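Cyclopropane mycolic acid synthase MmaA2 (Mycobacterium tuberculosis, PDB 1TPY) transfers a methylene group from S-adenosyl-L-methionine to a double bond of mycolic acid chains, forming a cis cyclopropane ring at the distal position. Local coordinates at residues A[43-48]-A[233-238]; A[51-56]-A[79-84]; A[149-154]-A[164-169]; A[206-211]-A[277-282]. All coordinates share one frame; numbering follows the deposited sequence.

The four contacts lie within one Rossmann-like methyltransferase fold built round a mixed seven-stranded sheet. Contacts 1 and 2 share helix 45-57, their centres about 16 Å apart: its start meets helix 229-245 and its middle meets helix 77-86. Contacts 3 and 4 have centres about 13 Å apart and put helices 147-157 and 208-218 against the neighbouring strands 163-171 and 278-286. Contact 2 touches both through Ala56 on Leu165 and Leu55 on Gln282. Along the chain, contacts 2 and 3 are nested inside the loop closed by contact 1, whereas contact 4 crosses it. Helix 45-57 thus joins helix 229-245, which touches the bound cetyl-trimethyl-ammonium, to helix 77-86 after the cofactor-binding turn.

Contact 1: residues A[43-48]-A[233-238]; sequences MTLEEA and ARTLDL
Leu45 and Leu238 pass side by side, pointing opposite ways, each contributing one methyl to a small apolar patch between helices 45-57 and 229-245. Leu45 holds CG anti to its backbone nitrogen (chi1 -177°), which carries the branch across the gap until its CD1 lies 4.0 Å from CD1 of Leu238. The same Leu45 CD1 comes 4.2 Å from CG2 of Thr235, one turn earlier on the other helix, so a single methyl serves both neighbours. Thr235 turns its hydroxyl elsewhere, to His231 O and Ala36 N, while its methyl CG2 faces Leu45. Arg234 runs past Leu238 as a fully extended chain and brings its guanidinium to the chain just ahead of helix 45-57. There Arg234 NH2 approaches Met43 O obliquely at 3.8 Å without bonding to it; that nitrogen hydrogen-bonds Glu41 O. The start of the helix is fixed by a capping box: Glu47 N donates to Thr44 OG1 over 3.2 Å, and Thr44 N returns a bond of 3.1 Å to Glu47 OE1, meeting that oxygen on its anti side. Phe38 packs on Arg234, Thr235 and Leu238. Beyond the contact, Leu236 lines the cetyl-trimethyl-ammonium pocket and touches Cys269, Ala270 and Phe273, while Asp237 pairs with Arg274, joining helix 229-245 to helix 256-275.

Contact 2: residues A[51-56]-A[79-84]; sequences AKIDLA and MRRAIA
Asp54 and Arg81 join two helices of the Rossmann-like S-adenosylmethionine-binding fold: helix 45-57, and helix 77-86, which follows strand 67-71 and the cofactor-binding turn Gly72, Cys73 and Gly74. The ionic part is a two-pronged salt bridge. Arg81 offers its side rather than its far end, NE donating to Asp54 OD1 over 2.9 Å and NH2 to Asp54 OD2 over 2.8 Å. Both carboxylate oxygens use their syn lone pairs, and the carboxylate and guanidinium planes are only 16° apart, so the two groups lock almost coplanar and rotation of either group would strain the pair of bonds. A bend in the arginine chain at chi2 (69°) makes this side-on grip possible, swinging NE round to a carboxylate that reaches across at about a right angle. The apolar part is a contact nearer the helix backbones. Ile53 points at the neighbouring helix, and its CG2 branch meets the aliphatic root of Arg81, 3.7 Å from CG and 3.9 Å from CB. One residue earlier, Lys52 turns to the active-site side, where NZ bonds Ser34 OG, Cys35 O and Gln49 OE1. Of the two bonds in the salt bridge, the straighter is the one from NE: its N-H points at Asp54 OD1 with an angle of 178°, and that oxygen lies in the guanidinium plane.

Contact 3: residues A[149-154]-A[164-169]; sequences DFFARA and LLLHTI. With CO3 (carbonate ion), chain B.
The beta-alpha-beta crossover between parallel strands 132-136 and 163-171 brings Phe150, Phe151 and Ala154 of its helix 147-157 onto Leu164 and Leu166 of the second strand. The short helix and strand segments run nearly antiparallel, at 151°, with axes 11.3 Å apart. Phe151 crosses both leucines at about a right angle and meets them with its edge: CZ lies 3.7 Å from Leu166 CD1, and CE2 lies 4.1 Å from Leu164 CD2. One face of the same ring is taken by Phe150, whose CD2 sits over the ring centre. Leu164 CD2 is the shared methyl, also reaching Phe150 CE2 and Ala154 CB at 4.3 Å each. Its chi1 (154°) carries CG away from the backbone nitrogen and out toward the helix. Phe150 further meets Trp123, a cofactor-binding residue, edge-to-face, and helix 208-218 packs on Phe151 and Leu166. The other side of the strand faces the active site. His167 NE2 donates to carbonate O1 over 2.8 Å, while its CD2 has O3 of the ion at the ring edge, 3.1 Å away. Ile169 CD1 lies 3.4 Å from carbonate O2, and Tyr232 OH and Cys35 N also bond the ion. The carbonate probably came in with the crystallisation solution, but in related cyclopropane synthases a bicarbonate at the active site has been proposed as the base. One strand face thus packs on the helix without a hydrogen bond, while the other combines anion binding at His167 and Ile169 with apolar packing of Leu165 on Ala56.

Contact 4: residues A[206-211]-A[277-282]; sequences PTIEMV and YIDVNQ
The amide of Asn281 and the carboxylate of Asp279 are approached by the same methyl group, CD1 of Ile208, from different directions. That methyl stands off one face of the amide, at its outer end, 3.9 Å from the atom modelled as Asn281 OD1. It lies nearer the plane of the carboxylate, beyond Asp279 OD1 at 4.2 Å. The amide is probably turned over in the model, so the identity of its end atoms is uncertain. Ile208 stands in the first turn of helix 208-218 and points at strand 278-286, its CG1 branch lying beside the backbone nitrogen (chi1 -74°) with CD1 extended beyond it. Its side chain crosses that of Asn281 at about a right angle. The strand itself is paired with strand 163-171 through Asp279 with Thr170 and Asn281 with Thr168. No hydrogen bond crosses between the helix turn and the strand. Across the interface there is only loose van der Waals contact between a methyl and two buried polar side chains. Asp279 finds its polar partners elsewhere: its OD2 makes a hydrogen bond with Ser227 OG and takes a weak one of 2.7 Å from Val280 N.

Contact 1: residues A[43-48]-A[233-238]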
loop_
_atom_site.group_PDB
_atom_site.type_symbol
_atom_site.label_atom_id
_atom_site.label_comp_id
_atom_site.label_asym_id
_atom_site.label_seq_id
_atom_site.Cartn_x
_atom_site.Cartn_y
_atom_site.Cartn_z
ATOM N N MET A 43 -5.373 8.819 -18.912
ATOM C CA MET A 43 -4.488 9.298 -17.852
ATOM C C MET A 43 -3.223 8.428 -17.833
ATOM O O MET A 43 -3.305 7.224 -18.062
ATOM C CB MET A 43 -5.228 9.190 -16.518
ATOM C CG MET A 43 -4.860 10.207 -15.467
ATOM S SD MET A 43 -5.869 9.963 -13.986
ATOM C CE MET A 43 -6.760 11.530 -13.911
ATOM N N THR A 44 -2.059 9.025 -17.587
ATOM C CA THR A 44 -0.824 8.242 -17.535
ATOM C C THR A 44 -0.762 7.599 -16.158
ATOM O O THR A 44 -1.524 7.972 -15.266
ATOM C CB THR A 44 0.447 9.110 -17.698
ATOM O OG1 THR A 44 0.575 9.976 -16.564
ATOM C CG2 THR A 44 0.388 9.944 -18.989
ATOM N N LEU A 45 0.147 6.643 -15.978
ATOM C CA LEU A 45 0.272 5.974 -14.689
ATOM C C LEU A 45 0.574 6.965 -13.569
ATOM O O LEU A 45 0.005 6.869 -12.484
ATOM C CB LEU A 45 1.368 4.901 -14.731
ATOM C CG LEU A 45 1.518 4.086 -13.439
ATOM C CD1 LEU A 45 0.203 3.387 -13.102
ATOM C CD2 LEU A 45 2.648 3.071 -13.599
ATOM N N GLU A 46 1.458 7.923 -13.827
ATOM C CA GLU A 46 1.797 8.893 -12.792
ATOM C C GLU A 46 0.598 9.760 -12.422
ATOM O O GLU A 46 0.366 10.045 -11.242
ATOM C CB GLU A 46 2.965 9.787 -13.227
ATOM C CG GLU A 46 3.374 10.790 -12.150
ATOM C CD GLU A 46 4.648 11.552 -12.474
ATOM O OE1 GLU A 46 5.086 12.356 -11.614
ATOM O OE2 GLU A 46 5.212 11.354 -13.575
ATOM N N GLU A 47 -0.170 10.178 -13.422
ATOM C CA GLU A 47 -1.335 11.000 -13.145
ATOM C C GLU A 47 -2.366 10.198 -12.372
ATOM O O GLU A 47 -3.054 10.739 -11.514
ATOM C CB GLU A 47 -1.943 11.528 -14.446
ATOM C CG GLU A 47 -0.964 12.334 -15.273
ATOM C CD GLU A 47 -1.587 12.884 -16.531
ATOM O OE1 GLU A 47 -2.277 12.112 -17.234
ATOM O OE2 GLU A 47 -1.377 14.085 -16.816
ATOM N N ALA A 48 -2.464 8.905 -12.668
ATOM C CA ALA A 48 -3.422 8.043 -11.977
ATOM C C ALA A 48 -2.968 7.757 -10.547
ATOM O O ALA A 48 -3.792 7.580 -9.656
ATOM C CB ALA A 48 -3.607 6.730 -12.744
ATOM N N ALA A 233 -5.752 -4.078 -12.278
ATOM C CA ALA A 233 -5.331 -4.899 -13.405
ATOM C C ALA A 233 -4.534 -4.016 -14.352
ATOM O O ALA A 233 -3.446 -4.383 -14.810
ATOM C CB ALA A 233 -6.547 -5.481 -14.115
ATOM N N ARG A 234 -5.076 -2.836 -14.628
ATOM C CA ARG A 234 -4.417 -1.886 -15.513
ATOM C C ARG A 234 -3.116 -1.375 -14.901
ATOM O O ARG A 234 -2.104 -1.238 -15.600
ATOM C CB ARG A 234 -5.336 -0.706 -15.810
ATOM C CG ARG A 234 -4.740 0.230 -16.827
ATOM C CD ARG A 234 -5.707 1.311 -17.233
ATOM N NE ARG A 234 -5.070 2.216 -18.177
ATOM C CZ ARG A 234 -5.617 3.346 -18.610
ATOM N NH1 ARG A 234 -6.820 3.709 -18.184
ATOM N NH2 ARG A 234 -4.950 4.123 -19.454
ATOM N N THR A 235 -3.140 -1.078 -13.604
ATOM C CA THR A 235 -1.936 -0.600 -12.938
ATOM C C THR A 235 -0.876 -1.682 -13.106
ATOM O O THR A 235 0.256 -1.406 -13.484
ATOM C CB THR A 235 -2.168 -0.355 -11.431
ATOM O OG1 THR A 235 -3.141 0.682 -11.256
ATOM C CG2 THR A 235 -0.860 0.059 -10.748
ATOM N N LEU A 236 -1.267 -2.920 -12.841
ATOM C CA LEU A 236 -0.367 -4.055 -12.956
ATOM C C LEU A 236 0.153 -4.272 -14.377
ATOM O O LEU A 236 1.321 -4.620 -14.559
ATOM C CB LEU A 236 -1.065 -5.312 -12.428
ATOM C CG LEU A 236 -1.103 -5.364 -10.893
ATOM C CD1 LEU A 236 -2.102 -6.389 -10.399
ATOM C CD2 LEU A 236 0.288 -5.691 -10.381
ATOM N N ASP A 237 -0.703 -4.068 -15.379
ATOM C CA ASP A 237 -0.288 -4.231 -16.771
ATOM C C ASP A 237 0.792 -3.198 -17.083
ATOM O O ASP A 237 1.807 -3.508 -17.713
ATOM C CB ASP A 237 -1.463 -4.012 -17.744
ATOM C CG ASP A 237 -2.536 -5.089 -17.639
ATOM O OD1 ASP A 237 -2.203 -6.243 -17.309
ATOM O OD2 ASP A 237 -3.716 -4.777 -17.910
ATOM N N LEU A 238 0.561 -1.964 -16.645
ATOM C CA LEU A 238 1.507 -0.885 -16.887
ATOM C C LEU A 238 2.858 -1.155 -16.224
ATOM O O LEU A 238 3.907 -0.918 -16.830
ATOM C CB LEU A 238 0.906 0.444 -16.415
ATOM C CG LEU A 238 -0.256 0.919 -17.296
ATOM C CD1 LEU A 238 -1.040 1.992 -16.590
ATOM C CD2 LEU A 238 0.279 1.440 -18.627
#

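Contact 2: residues A[51-56]-A[79-84]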
loop_
_atom_site.group_PDB
_atom_site.type_symbol
_atom_site.label_atom_id
_atom_site.label_comp_id
_atom_site.label_asym_id
_atom_site.label_seq_id
_atom_site.Cartn_x
_atom_site.Cartn_y
_atom_site.Cartn_z
ATOM N N ALA A 51 -3.743 10.728 -8.619
ATOM C CA ALA A 51 -5.190 10.739 -8.427
ATOM C C ALA A 51 -5.560 9.849 -7.242
ATOM O O ALA A 51 -6.363 10.234 -6.387
ATOM C CB ALA A 51 -5.894 10.257 -9.687
ATOM N N LYS A 52 -4.978 8.654 -7.188
ATOM C CA LYS A 52 -5.261 7.738 -6.081
ATOM C C LYS A 52 -4.840 8.378 -4.753
ATOM O O LYS A 52 -5.537 8.253 -3.749
ATOM C CB LYS A 52 -4.529 6.403 -6.292
ATOM C CG LYS A 52 -4.561 5.450 -5.098
ATOM C CD LYS A 52 -3.439 5.743 -4.100
ATOM C CE LYS A 52 -2.057 5.597 -4.748
ATOM N NZ LYS A 52 -1.817 4.238 -5.335
ATOM N N ILE A 53 -3.702 9.066 -4.760
ATOM C CA ILE A 53 -3.196 9.732 -3.565
ATOM C C ILE A 53 -4.229 10.744 -3.074
ATOM O O ILE A 53 -4.686 10.681 -1.931
ATOM C CB ILE A 53 -1.876 10.482 -3.860
ATOM C CG1 ILE A 53 -0.810 9.498 -4.348
ATOM C CG2 ILE A 53 -1.411 11.240 -2.625
ATOM C CD1 ILE A 53 -0.538 8.374 -3.395
ATOM N N ASP A 54 -4.588 11.679 -3.950
ATOM C CA ASP A 54 -5.571 12.703 -3.618
ATOM C C ASP A 54 -6.902 12.096 -3.186
ATOM O O ASP A 54 -7.583 12.630 -2.313
ATOM C CB ASP A 54 -5.804 13.629 -4.819
ATOM C CG ASP A 54 -4.580 14.443 -5.172
ATOM O OD1 ASP A 54 -3.621 14.462 -4.370
ATOM O OD2 ASP A 54 -4.586 15.073 -6.251
ATOM N N LEU A 55 -7.276 10.981 -3.806
ATOM C CA LEU A 55 -8.531 10.317 -3.477
ATOM C C LEU A 55 -8.512 9.890 -2.012
ATOM O O LEU A 55 -9.460 10.138 -1.268
ATOM C CB LEU A 55 -8.730 9.094 -4.377
ATOM C CG LEU A 55 -10.003 8.272 -4.154
ATOM C CD1 LEU A 55 -11.229 9.123 -4.487
ATOM C CD2 LEU A 55 -9.960 7.016 -5.015
ATOM N N ALA A 56 -7.419 9.259 -1.601
ATOM C CA ALA A 56 -7.278 8.800 -0.224
ATOM C C ALA A 56 -7.180 9.970 0.752
ATOM O O ALA A 56 -7.885 10.017 1.759
ATOM C CB ALA A 56 -6.039 7.921 -0.098
ATOM N N MET A 79 3.124 11.332 1.337
ATOM C CA MET A 79 3.401 12.372 2.323
ATOM C C MET A 79 3.793 13.681 1.663
ATOM O O MET A 79 3.277 14.734 2.020
ATOM C CB MET A 79 4.505 11.936 3.291
ATOM C CG MET A 79 4.074 10.841 4.248
ATOM S SD MET A 79 5.331 10.458 5.456
ATOM C CE MET A 79 6.617 9.734 4.378
ATOM N N ARG A 80 4.708 13.622 0.702
ATOM C CA ARG A 80 5.132 14.832 0.016
ATOM C C ARG A 80 3.937 15.527 -0.627
ATOM O O ARG A 80 3.852 16.755 -0.622
ATOM C CB ARG A 80 6.188 14.508 -1.042
ATOM C CG ARG A 80 7.516 14.023 -0.459
ATOM C CD ARG A 80 8.629 14.090 -1.505
ATOM N NE ARG A 80 8.367 13.237 -2.665
ATOM C CZ ARG A 80 8.604 11.929 -2.714
ATOM N NH1 ARG A 80 9.123 11.297 -1.666
ATOM N NH2 ARG A 80 8.308 11.247 -3.813
ATOM N N ARG A 81 3.013 14.742 -1.177
ATOM C CA ARG A 81 1.819 15.305 -1.813
ATOM C C ARG A 81 0.881 15.900 -0.764
ATOM O O ARG A 81 0.215 16.908 -1.005
ATOM C CB ARG A 81 1.072 14.221 -2.596
ATOM C CG ARG A 81 -0.247 14.678 -3.226
ATOM C CD ARG A 81 -0.037 15.674 -4.370
ATOM N NE ARG A 81 -1.283 15.932 -5.092
ATOM C CZ ARG A 81 -1.419 16.814 -6.078
ATOM N NH1 ARG A 81 -0.380 17.540 -6.475
ATOM N NH2 ARG A 81 -2.600 16.971 -6.670
ATOM N N ALA A 82 0.832 15.272 0.404
ATOM C CA ALA A 82 -0.031 15.751 1.478
ATOM C C ALA A 82 0.433 17.132 1.958
ATOM O O ALA A 82 -0.381 17.989 2.307
ATOM C CB ALA A 82 -0.025 14.755 2.631
ATOM N N ILE A 83 1.746 17.335 1.972
ATOM C CA ILE A 83 2.323 18.601 2.398
ATOM C C ILE A 83 1.934 19.731 1.458
ATOM O O ILE A 83 1.468 20.786 1.891
ATOM C CB ILE A 83 3.856 18.535 2.417
ATOM C CG1 ILE A 83 4.318 17.527 3.469
ATOM C CG2 ILE A 83 4.435 19.932 2.683
ATOM C CD1 ILE A 83 5.814 17.368 3.534
ATOM N N ALA A 84 2.149 19.501 0.166
ATOM C CA ALA A 84 1.857 20.487 -0.868
ATOM C C ALA A 84 0.369 20.767 -1.056
ATOM O O ALA A 84 -0.052 21.922 -1.138
ATOM C CB ALA A 84 2.459 20.032 -2.187
#

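Contact 3: residues A[149-154]-A[164-169]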
loop_
_atom_site.group_PDB
_atom_site.type_symbol
_atom_site.label_atom_id
_atom_site.label_comp_id
_atom_site.label_asym_id
_atom_site.label_seq_id
_atom_site.Cartn_x
_atom_site.Cartn_y
_atom_site.Cartn_z
ATOM N N ASP A 149 -4.759 -5.522 16.950
ATOM C CA ASP A 149 -3.816 -4.603 17.576
ATOM C C ASP A 149 -3.577 -3.381 16.693
ATOM O O ASP A 149 -3.429 -2.266 17.203
ATOM C CB ASP A 149 -2.489 -5.306 17.875
ATOM C CG ASP A 149 -2.549 -6.147 19.131
ATOM O OD1 ASP A 149 -3.646 -6.260 19.716
ATOM O OD2 ASP A 149 -1.504 -6.695 19.540
ATOM N N PHE A 150 -3.546 -3.576 15.377
ATOM C CA PHE A 150 -3.334 -2.438 14.481
ATOM C C PHE A 150 -4.404 -1.371 14.677
ATOM O O PHE A 150 -4.092 -0.207 14.911
ATOM C CB PHE A 150 -3.349 -2.855 13.009
ATOM C CG PHE A 150 -3.476 -1.685 12.059
ATOM C CD1 PHE A 150 -2.433 -0.774 11.910
ATOM C CD2 PHE A 150 -4.663 -1.460 11.366
ATOM C CE1 PHE A 150 -2.568 0.345 11.090
ATOM C CE2 PHE A 150 -4.811 -0.346 10.546
ATOM C CZ PHE A 150 -3.765 0.560 10.406
ATOM N N PHE A 151 -5.668 -1.770 14.563
ATOM C CA PHE A 151 -6.769 -0.831 14.721
ATOM C C PHE A 151 -6.803 -0.208 16.112
ATOM O O PHE A 151 -7.100 0.974 16.256
ATOM C CB PHE A 151 -8.105 -1.516 14.413
ATOM C CG PHE A 151 -8.284 -1.855 12.960
ATOM C CD1 PHE A 151 -8.365 -3.183 12.542
ATOM C CD2 PHE A 151 -8.358 -0.848 12.002
ATOM C CE1 PHE A 151 -8.517 -3.497 11.194
ATOM C CE2 PHE A 151 -8.508 -1.155 10.654
ATOM C CZ PHE A 151 -8.588 -2.481 10.249
ATOM N N ALA A 152 -6.486 -0.993 17.135
ATOM C CA ALA A 152 -6.485 -0.470 18.499
ATOM C C ALA A 152 -5.482 0.685 18.587
ATOM O O ALA A 152 -5.772 1.729 19.178
ATOM C CB ALA A 152 -6.123 -1.577 19.497
ATOM N N ARG A 153 -4.308 0.499 17.986
ATOM C CA ARG A 153 -3.268 1.527 17.999
ATOM C C ARG A 153 -3.687 2.773 17.219
ATOM O O ARG A 153 -3.502 3.904 17.675
ATOM C CB ARG A 153 -1.971 0.978 17.399
ATOM C CG ARG A 153 -0.802 1.943 17.510
ATOM C CD ARG A 153 -0.504 2.254 18.969
ATOM N NE ARG A 153 -0.134 1.051 19.701
ATOM C CZ ARG A 153 1.045 0.447 19.598
ATOM N NH1 ARG A 153 1.980 0.935 18.795
ATOM N NH2 ARG A 153 1.281 -0.660 20.280
ATOM N N ALA A 154 -4.236 2.558 16.026
ATOM C CA ALA A 154 -4.689 3.656 15.183
ATOM C C ALA A 154 -5.749 4.443 15.932
ATOM O O ALA A 154 -5.764 5.670 15.900
ATOM C CB ALA A 154 -5.267 3.113 13.883
ATOM N N LEU A 164 -9.254 7.432 9.660
ATOM C CA LEU A 164 -8.221 6.546 9.141
ATOM C C LEU A 164 -8.622 6.125 7.743
ATOM O O LEU A 164 -9.737 5.636 7.535
ATOM C CB LEU A 164 -8.096 5.294 10.020
ATOM C CG LEU A 164 -7.552 4.012 9.359
ATOM C CD1 LEU A 164 -6.081 4.176 8.989
ATOM C CD2 LEU A 164 -7.721 2.845 10.304
ATOM N N LEU A 165 -7.738 6.345 6.777
ATOM C CA LEU A 165 -8.027 5.920 5.420
ATOM C C LEU A 165 -7.184 4.677 5.213
ATOM O O LEU A 165 -5.968 4.756 5.056
ATOM C CB LEU A 165 -7.652 6.991 4.396
ATOM C CG LEU A 165 -8.036 6.665 2.946
ATOM C CD1 LEU A 165 -7.157 5.550 2.388
ATOM C CD2 LEU A 165 -9.509 6.266 2.887
ATOM N N LEU A 166 -7.843 3.526 5.241
ATOM C CA LEU A 166 -7.178 2.250 5.071
ATOM C C LEU A 166 -7.400 1.733 3.662
ATOM O O LEU A 166 -8.488 1.276 3.323
ATOM C CB LEU A 166 -7.723 1.236 6.077
ATOM C CG LEU A 166 -6.891 -0.016 6.379
ATOM C CD1 LEU A 166 -7.829 -1.114 6.844
ATOM C CD2 LEU A 166 -6.135 -0.476 5.167
ATOM N N HIS A 167 -6.359 1.814 2.847
ATOM C CA HIS A 167 -6.409 1.347 1.472
ATOM C C HIS A 167 -5.662 0.023 1.462
ATOM O O HIS A 167 -4.481 -0.040 1.819
ATOM C CB HIS A 167 -5.735 2.373 0.556
ATOM C CG HIS A 167 -5.466 1.881 -0.832
ATOM N ND1 HIS A 167 -5.664 2.670 -1.946
ATOM C CD2 HIS A 167 -4.928 0.723 -1.284
ATOM C CE1 HIS A 167 -5.256 2.019 -3.022
ATOM N NE2 HIS A 167 -4.803 0.836 -2.647
ATOM N N THR A 168 -6.344 -1.040 1.062
ATOM C CA THR A 168 -5.705 -2.343 1.054
ATOM C C THR A 168 -6.332 -3.319 0.089
ATOM O O THR A 168 -7.495 -3.189 -0.307
ATOM C CB THR A 168 -5.740 -2.996 2.460
ATOM O OG1 THR A 168 -5.176 -4.310 2.390
ATOM C CG2 THR A 168 -7.165 -3.109 2.967
ATOM N N ILE A 169 -5.535 -4.299 -0.302
ATOM C CA ILE A 169 -6.012 -5.334 -1.187
ATOM C C ILE A 169 -6.891 -6.206 -0.310
ATOM O O ILE A 169 -6.592 -6.407 0.863
ATOM C CB ILE A 169 -4.849 -6.176 -1.726
ATOM C CG1 ILE A 169 -4.021 -5.340 -2.700
ATOM C CG2 ILE A 169 -5.381 -7.447 -2.390
ATOM C CD1 ILE A 169 -2.750 -6.020 -3.146
HETATM C C CO3 B . -2.639 -1.937 -2.662
HETATM O O1 CO3 B . -3.076 -1.004 -3.741
HETATM O O2 CO3 B . -1.632 -2.807 -2.887
HETATM O O3 CO3 B . -3.260 -1.916 -1.456
#

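Contact 4: residues A[206-211]-A[277-282]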
loop_
_atom_site.group_PDB
_atom_site.type_symbol
_atom_site.label_atom_id
_atom_site.label_comp_id
_atom_site.label_asym_id
_atom_site.label_seq_id
_atom_site.Cartn_x
_atom_site.Cartn_y
_atom_site.Cartn_z
ATOM N N PRO A 206 -6.396 -9.122 3.830
ATOM C CA PRO A 206 -7.587 -9.429 4.615
ATOM C C PRO A 206 -8.756 -9.637 3.658
ATOM O O PRO A 206 -8.636 -9.418 2.450
ATOM C CB PRO A 206 -7.774 -8.167 5.439
ATOM C CG PRO A 206 -7.403 -7.108 4.447
ATOM C CD PRO A 206 -6.126 -7.673 3.836
ATOM N N THR A 207 -9.881 -10.075 4.207
ATOM C CA THR A 207 -11.090 -10.235 3.430
ATOM C C THR A 207 -11.835 -8.960 3.804
ATOM O O THR A 207 -11.457 -8.303 4.772
ATOM C CB THR A 207 -11.893 -11.477 3.873
ATOM O OG1 THR A 207 -13.018 -11.646 3.010
ATOM C CG2 THR A 207 -12.400 -11.320 5.275
ATOM N N ILE A 208 -12.871 -8.592 3.059
ATOM C CA ILE A 208 -13.601 -7.372 3.385
ATOM C C ILE A 208 -14.234 -7.424 4.774
ATOM O O ILE A 208 -14.111 -6.475 5.546
ATOM C CB ILE A 208 -14.705 -7.061 2.329
ATOM C CG1 ILE A 208 -14.058 -6.543 1.037
ATOM C CG2 ILE A 208 -15.690 -6.028 2.882
ATOM C CD1 ILE A 208 -15.031 -6.412 -0.136
ATOM N N GLU A 209 -14.899 -8.527 5.096
ATOM C CA GLU A 209 -15.535 -8.652 6.401
ATOM C C GLU A 209 -14.522 -8.569 7.542
ATOM O O GLU A 209 -14.845 -8.078 8.619
ATOM C CB GLU A 209 -16.334 -9.960 6.494
ATOM C CG GLU A 209 -15.537 -11.206 6.144
ATOM C CD GLU A 209 -16.387 -12.455 6.149
ATOM O OE1 GLU A 209 -17.601 -12.342 5.888
ATOM O OE2 GLU A 209 -15.847 -13.549 6.401
ATOM N N MET A 210 -13.300 -9.035 7.307
ATOM C CA MET A 210 -12.268 -8.981 8.344
ATOM C C MET A 210 -11.958 -7.538 8.727
ATOM O O MET A 210 -11.849 -7.216 9.910
ATOM C CB MET A 210 -10.985 -9.669 7.875
ATOM C CG MET A 210 -11.006 -11.188 7.967
ATOM S SD MET A 210 -9.505 -11.915 7.239
ATOM C CE MET A 210 -8.282 -11.033 8.169
ATOM N N VAL A 211 -11.804 -6.677 7.721
ATOM C CA VAL A 211 -11.523 -5.260 7.953
ATOM C C VAL A 211 -12.698 -4.605 8.682
ATOM O O VAL A 211 -12.509 -3.905 9.678
ATOM C CB VAL A 211 -11.288 -4.503 6.623
ATOM C CG1 VAL A 211 -11.129 -3.010 6.893
ATOM C CG2 VAL A 211 -10.048 -5.042 5.926
ATOM N N TYR A 277 -10.561 -12.564 -8.658
ATOM C CA TYR A 277 -10.231 -13.328 -7.455
ATOM C C TYR A 277 -9.876 -12.394 -6.309
ATOM O O TYR A 277 -10.175 -12.671 -5.148
ATOM C CB TYR A 277 -9.043 -14.258 -7.709
ATOM C CG TYR A 277 -9.367 -15.466 -8.551
ATOM C CD1 TYR A 277 -8.795 -15.628 -9.809
ATOM C CD2 TYR A 277 -10.245 -16.445 -8.090
ATOM C CE1 TYR A 277 -9.085 -16.732 -10.593
ATOM C CE2 TYR A 277 -10.545 -17.558 -8.868
ATOM C CZ TYR A 277 -9.961 -17.694 -10.119
ATOM O OH TYR A 277 -10.255 -18.780 -10.904
ATOM N N ILE A 278 -9.232 -11.283 -6.658
ATOM C CA ILE A 278 -8.794 -10.292 -5.690
ATOM C C ILE A 278 -9.460 -8.946 -5.969
ATOM O O ILE A 278 -9.853 -8.652 -7.106
ATOM C CB ILE A 278 -7.259 -10.124 -5.763
ATOM C CG1 ILE A 278 -6.576 -11.482 -5.573
ATOM C CG2 ILE A 278 -6.784 -9.157 -4.703
ATOM C CD1 ILE A 278 -6.828 -12.121 -4.223
ATOM N N ASP A 279 -9.585 -8.140 -4.920
ATOM C CA ASP A 279 -10.189 -6.810 -5.004
ATOM C C ASP A 279 -9.207 -5.869 -4.296
ATOM O O ASP A 279 -8.196 -6.311 -3.751
ATOM C CB ASP A 279 -11.554 -6.817 -4.282
ATOM C CG ASP A 279 -12.381 -5.557 -4.536
ATOM O OD1 ASP A 279 -13.452 -5.411 -3.897
ATOM O OD2 ASP A 279 -11.980 -4.718 -5.372
ATOM N N VAL A 280 -9.493 -4.575 -4.323
ATOM C CA VAL A 280 -8.657 -3.580 -3.659
ATOM C C VAL A 280 -9.652 -2.517 -3.213
ATOM O O VAL A 280 -10.448 -2.025 -4.019
ATOM C CB VAL A 280 -7.581 -2.985 -4.629
ATOM C CG1 VAL A 280 -8.246 -2.251 -5.776
ATOM C CG2 VAL A 280 -6.646 -2.057 -3.867
ATOM N N ASN A 281 -9.621 -2.176 -1.929
ATOM C CA ASN A 281 -10.572 -1.221 -1.382
ATOM C C ASN A 281 -10.014 -0.122 -0.500
ATOM O O ASN A 281 -8.984 -0.289 0.156
ATOM C CB ASN A 281 -11.637 -1.964 -0.564
ATOM C CG ASN A 281 -12.551 -2.817 -1.422
ATOM O OD1 ASN A 281 -12.318 -4.012 -1.615
ATOM N ND2 ASN A 281 -13.595 -2.201 -1.947
ATOM N N GLN A 282 -10.714 1.005 -0.492
ATOM C CA GLN A 282 -10.354 2.126 0.361
ATOM C C GLN A 282 -11.439 2.212 1.436
ATOM O O GLN A 282 -12.617 2.450 1.141
ATOM C CB GLN A 282 -10.275 3.441 -0.427
ATOM C CG GLN A 282 -9.019 3.555 -1.280
ATOM C CD GLN A 282 -8.705 4.973 -1.710
ATOM O OE1 GLN A 282 -7.618 5.252 -2.222
ATOM N NE2 GLN A 282 -9.649 5.878 -1.507
#